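Local structure of copper homeostasis protein CutC (Streptococcus agalactiae, 2BDQ) at residues R76-D81 / L93-L98. The protein probably binds copper ions and is thought to take part in copper homeostasis, though its precise role remains uncertain. Residues are numbered along the deposited sequence; the frame is centred on the assembly and turned at random.
Sequences RIMEED and LVLGIL
Met78, modelled here as selenomethionine, reaches from helix 72-87 to Leu95 and Ile97 at the end of strand 92-95 and just beyond it. Its path illustrates how a long, unbranched side chain can span the gap between helix and barrel, since the nearest CA atoms, Met78 CA and Leu95 CA, are 8.9 Å apart. CB leaves the helix toward the strand but is still too far away to touch it. CG stands beside the backbone N and anti to the carbonyl carbon (chi1 -65°), and SE follows, still without close contact to residues 93-98. Only the terminal methyl arrives: a bend at chi3 (69°) swings CE round, and Met78 CE then lies 4.2 Å from Leu95 CB. The same methyl packs against the ethyl branch of the isoleucine, with Met78 CE 4.2 Å from Ile97 CG1, so one tip is shared by two residues.

Pro63 and Tyr70 also pack on Met78, while Ile109 and Leu112 of helix 106-116 pack on Ile97. The contact thus belongs to the layer between the TIM barrel and its outer helices, within the beta-alpha-beta unit of strand 56-60, helix 72-87 and strand 92-95. On the helix, Arg76 NH2 instead bridges Glu79 OE1 and Glu80 OE1, each at 3.1 Å, and Arg76 NH1 extends this pairing to Glu45 of the second subunit. The charged groups therefore pair along the helix, away from the barrel contact, whereas the inward link is small, buried and apolar, about 100 Å² in all, and rests on dispersion and shape, with CE placed by the chi3 bend and its neighbours.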
loop_
_atom_site.group_PDB
_atom_site.type_symbol
_atom_site.label_atom_id
_atom_site.label_comp_id
_atom_site.label_asym_id
_atom_site.label_seq_id
_atom_site.Cartn_x
_atom_site.Cartn_y
_atom_site.Cartn_z
ATOM N N ARG A 76 -11.368 12.750 -1.146
ATOM C CA ARG A 76 -12.465 11.947 -0.597
ATOM C C ARG A 76 -11.876 10.665 -0.005
ATOM O O ARG A 76 -12.347 10.156 1.004
ATOM C CB ARG A 76 -13.469 11.604 -1.705
ATOM C CG ARG A 76 -14.539 10.557 -1.342
ATOM C CD ARG A 76 -15.694 11.124 -0.514
ATOM N NE ARG A 76 -15.449 11.090 0.928
ATOM C CZ ARG A 76 -15.433 9.981 1.668
ATOM N NH1 ARG A 76 -15.648 8.791 1.108
ATOM N NH2 ARG A 76 -15.204 10.061 2.975
ATOM N N ILE A 77 -10.832 10.152 -0.648
ATOM C CA ILE A 77 -10.161 8.947 -0.189
ATOM C C ILE A 77 -9.482 9.224 1.154
ATOM O O ILE A 77 -9.631 8.462 2.115
ATOM C CB ILE A 77 -9.108 8.489 -1.228
ATOM C CG1 ILE A 77 -9.822 7.907 -2.450
ATOM C CG2 ILE A 77 -8.172 7.471 -0.612
ATOM C CD1 ILE A 77 -8.928 7.684 -3.647
HETATM N N MSE A 78 -8.745 10.330 1.212
HETATM C CA MSE A 78 -8.037 10.717 2.424
HETATM C C MSE A 78 -8.979 10.960 3.602
HETATM O O MSE A 78 -8.659 10.591 4.733
HETATM C CB MSE A 78 -7.184 11.961 2.161
HETATM C CG MSE A 78 -6.065 11.700 1.149
HETATM SE SE MSE A 78 -5.127 13.283 0.555
HETATM C CE MSE A 78 -4.205 13.733 2.177
ATOM N N GLU A 79 -10.133 11.574 3.352
ATOM C CA GLU A 79 -11.077 11.816 4.438
ATOM C C GLU A 79 -11.559 10.474 4.970
ATOM O O GLU A 79 -11.678 10.288 6.174
ATOM C CB GLU A 79 -12.274 12.642 3.956
ATOM C CG GLU A 79 -13.363 12.837 5.018
ATOM C CD GLU A 79 -14.570 13.610 4.494
ATOM O OE1 GLU A 79 -15.199 13.162 3.509
ATOM O OE2 GLU A 79 -14.893 14.671 5.070
ATOM N N GLU A 80 -11.820 9.536 4.065
ATOM C CA GLU A 80 -12.286 8.211 4.458
ATOM C C GLU A 80 -11.209 7.477 5.250
ATOM O O GLU A 80 -11.487 6.879 6.285
ATOM C CB GLU A 80 -12.661 7.391 3.218
ATOM C CG GLU A 80 -13.323 6.044 3.518
ATOM C CD GLU A 80 -14.615 6.178 4.311
ATOM O OE1 GLU A 80 -15.408 7.097 4.008
ATOM O OE2 GLU A 80 -14.840 5.356 5.230
ATOM N N ASP A 81 -9.974 7.525 4.766
ATOM C CA ASP A 81 -8.898 6.840 5.466
ATOM C C ASP A 81 -8.622 7.450 6.833
ATOM O O ASP A 81 -8.180 6.753 7.752
ATOM C CB ASP A 81 -7.631 6.792 4.603
ATOM C CG ASP A 81 -7.705 5.694 3.547
ATOM O OD1 ASP A 81 -8.162 4.577 3.901
ATOM O OD2 ASP A 81 -7.306 5.924 2.382
ATOM N N LEU A 93 -1.819 11.399 12.716
ATOM C CA LEU A 93 -2.067 11.302 11.288
ATOM C C LEU A 93 -0.983 12.090 10.556
ATOM O O LEU A 93 -0.643 13.204 10.956
ATOM C CB LEU A 93 -3.455 11.859 10.969
ATOM C CG LEU A 93 -4.598 11.297 11.827
ATOM C CD1 LEU A 93 -5.895 12.019 11.478
ATOM C CD2 LEU A 93 -4.741 9.794 11.605
ATOM N N VAL A 94 -0.442 11.503 9.490
ATOM C CA VAL A 94 0.618 12.125 8.703
ATOM C C VAL A 94 0.093 12.420 7.298
ATOM O O VAL A 94 -0.274 11.502 6.560
ATOM C CB VAL A 94 1.833 11.178 8.592
ATOM C CG1 VAL A 94 3.018 11.910 7.996
ATOM C CG2 VAL A 94 2.171 10.603 9.960
ATOM N N LEU A 95 0.051 13.696 6.927
ATOM C CA LEU A 95 -0.442 14.067 5.606
ATOM C C LEU A 95 0.271 15.307 5.074
ATOM O O LEU A 95 1.056 15.940 5.780
ATOM C CB LEU A 95 -1.948 14.333 5.659
ATOM C CG LEU A 95 -2.437 15.572 6.417
ATOM C CD1 LEU A 95 -3.862 15.898 6.002
ATOM C CD2 LEU A 95 -2.363 15.333 7.907
ATOM N N GLY A 96 -0.008 15.654 3.823
ATOM C CA GLY A 96 0.617 16.827 3.240
ATOM C C GLY A 96 -0.040 17.158 1.925
ATOM O O GLY A 96 -0.050 16.339 1.006
ATOM N N ILE A 97 -0.600 18.358 1.833
ATOM C CA ILE A 97 -1.271 18.785 0.616
ATOM C C ILE A 97 -0.697 20.119 0.142
ATOM O O ILE A 97 -0.598 21.071 0.914
ATOM C CB ILE A 97 -2.783 18.966 0.848
ATOM C CG1 ILE A 97 -3.331 17.817 1.696
ATOM C CG2 ILE A 97 -3.515 19.003 -0.488
ATOM C CD1 ILE A 97 -4.789 18.013 2.118
ATOM N N LEU A 98 -0.336 20.186 -1.136
ATOM C CA LEU A 98 0.221 21.406 -1.709
ATOM C C LEU A 98 -0.538 21.835 -2.945
ATOM O O LEU A 98 -1.153 21.018 -3.613
ATOM C CB LEU A 98 1.681 21.200 -2.107
ATOM C CG LEU A 98 2.698 20.773 -1.050
ATOM C CD1 LEU A 98 4.046 20.617 -1.730
ATOM C CD2 LEU A 98 2.769 21.792 0.077
#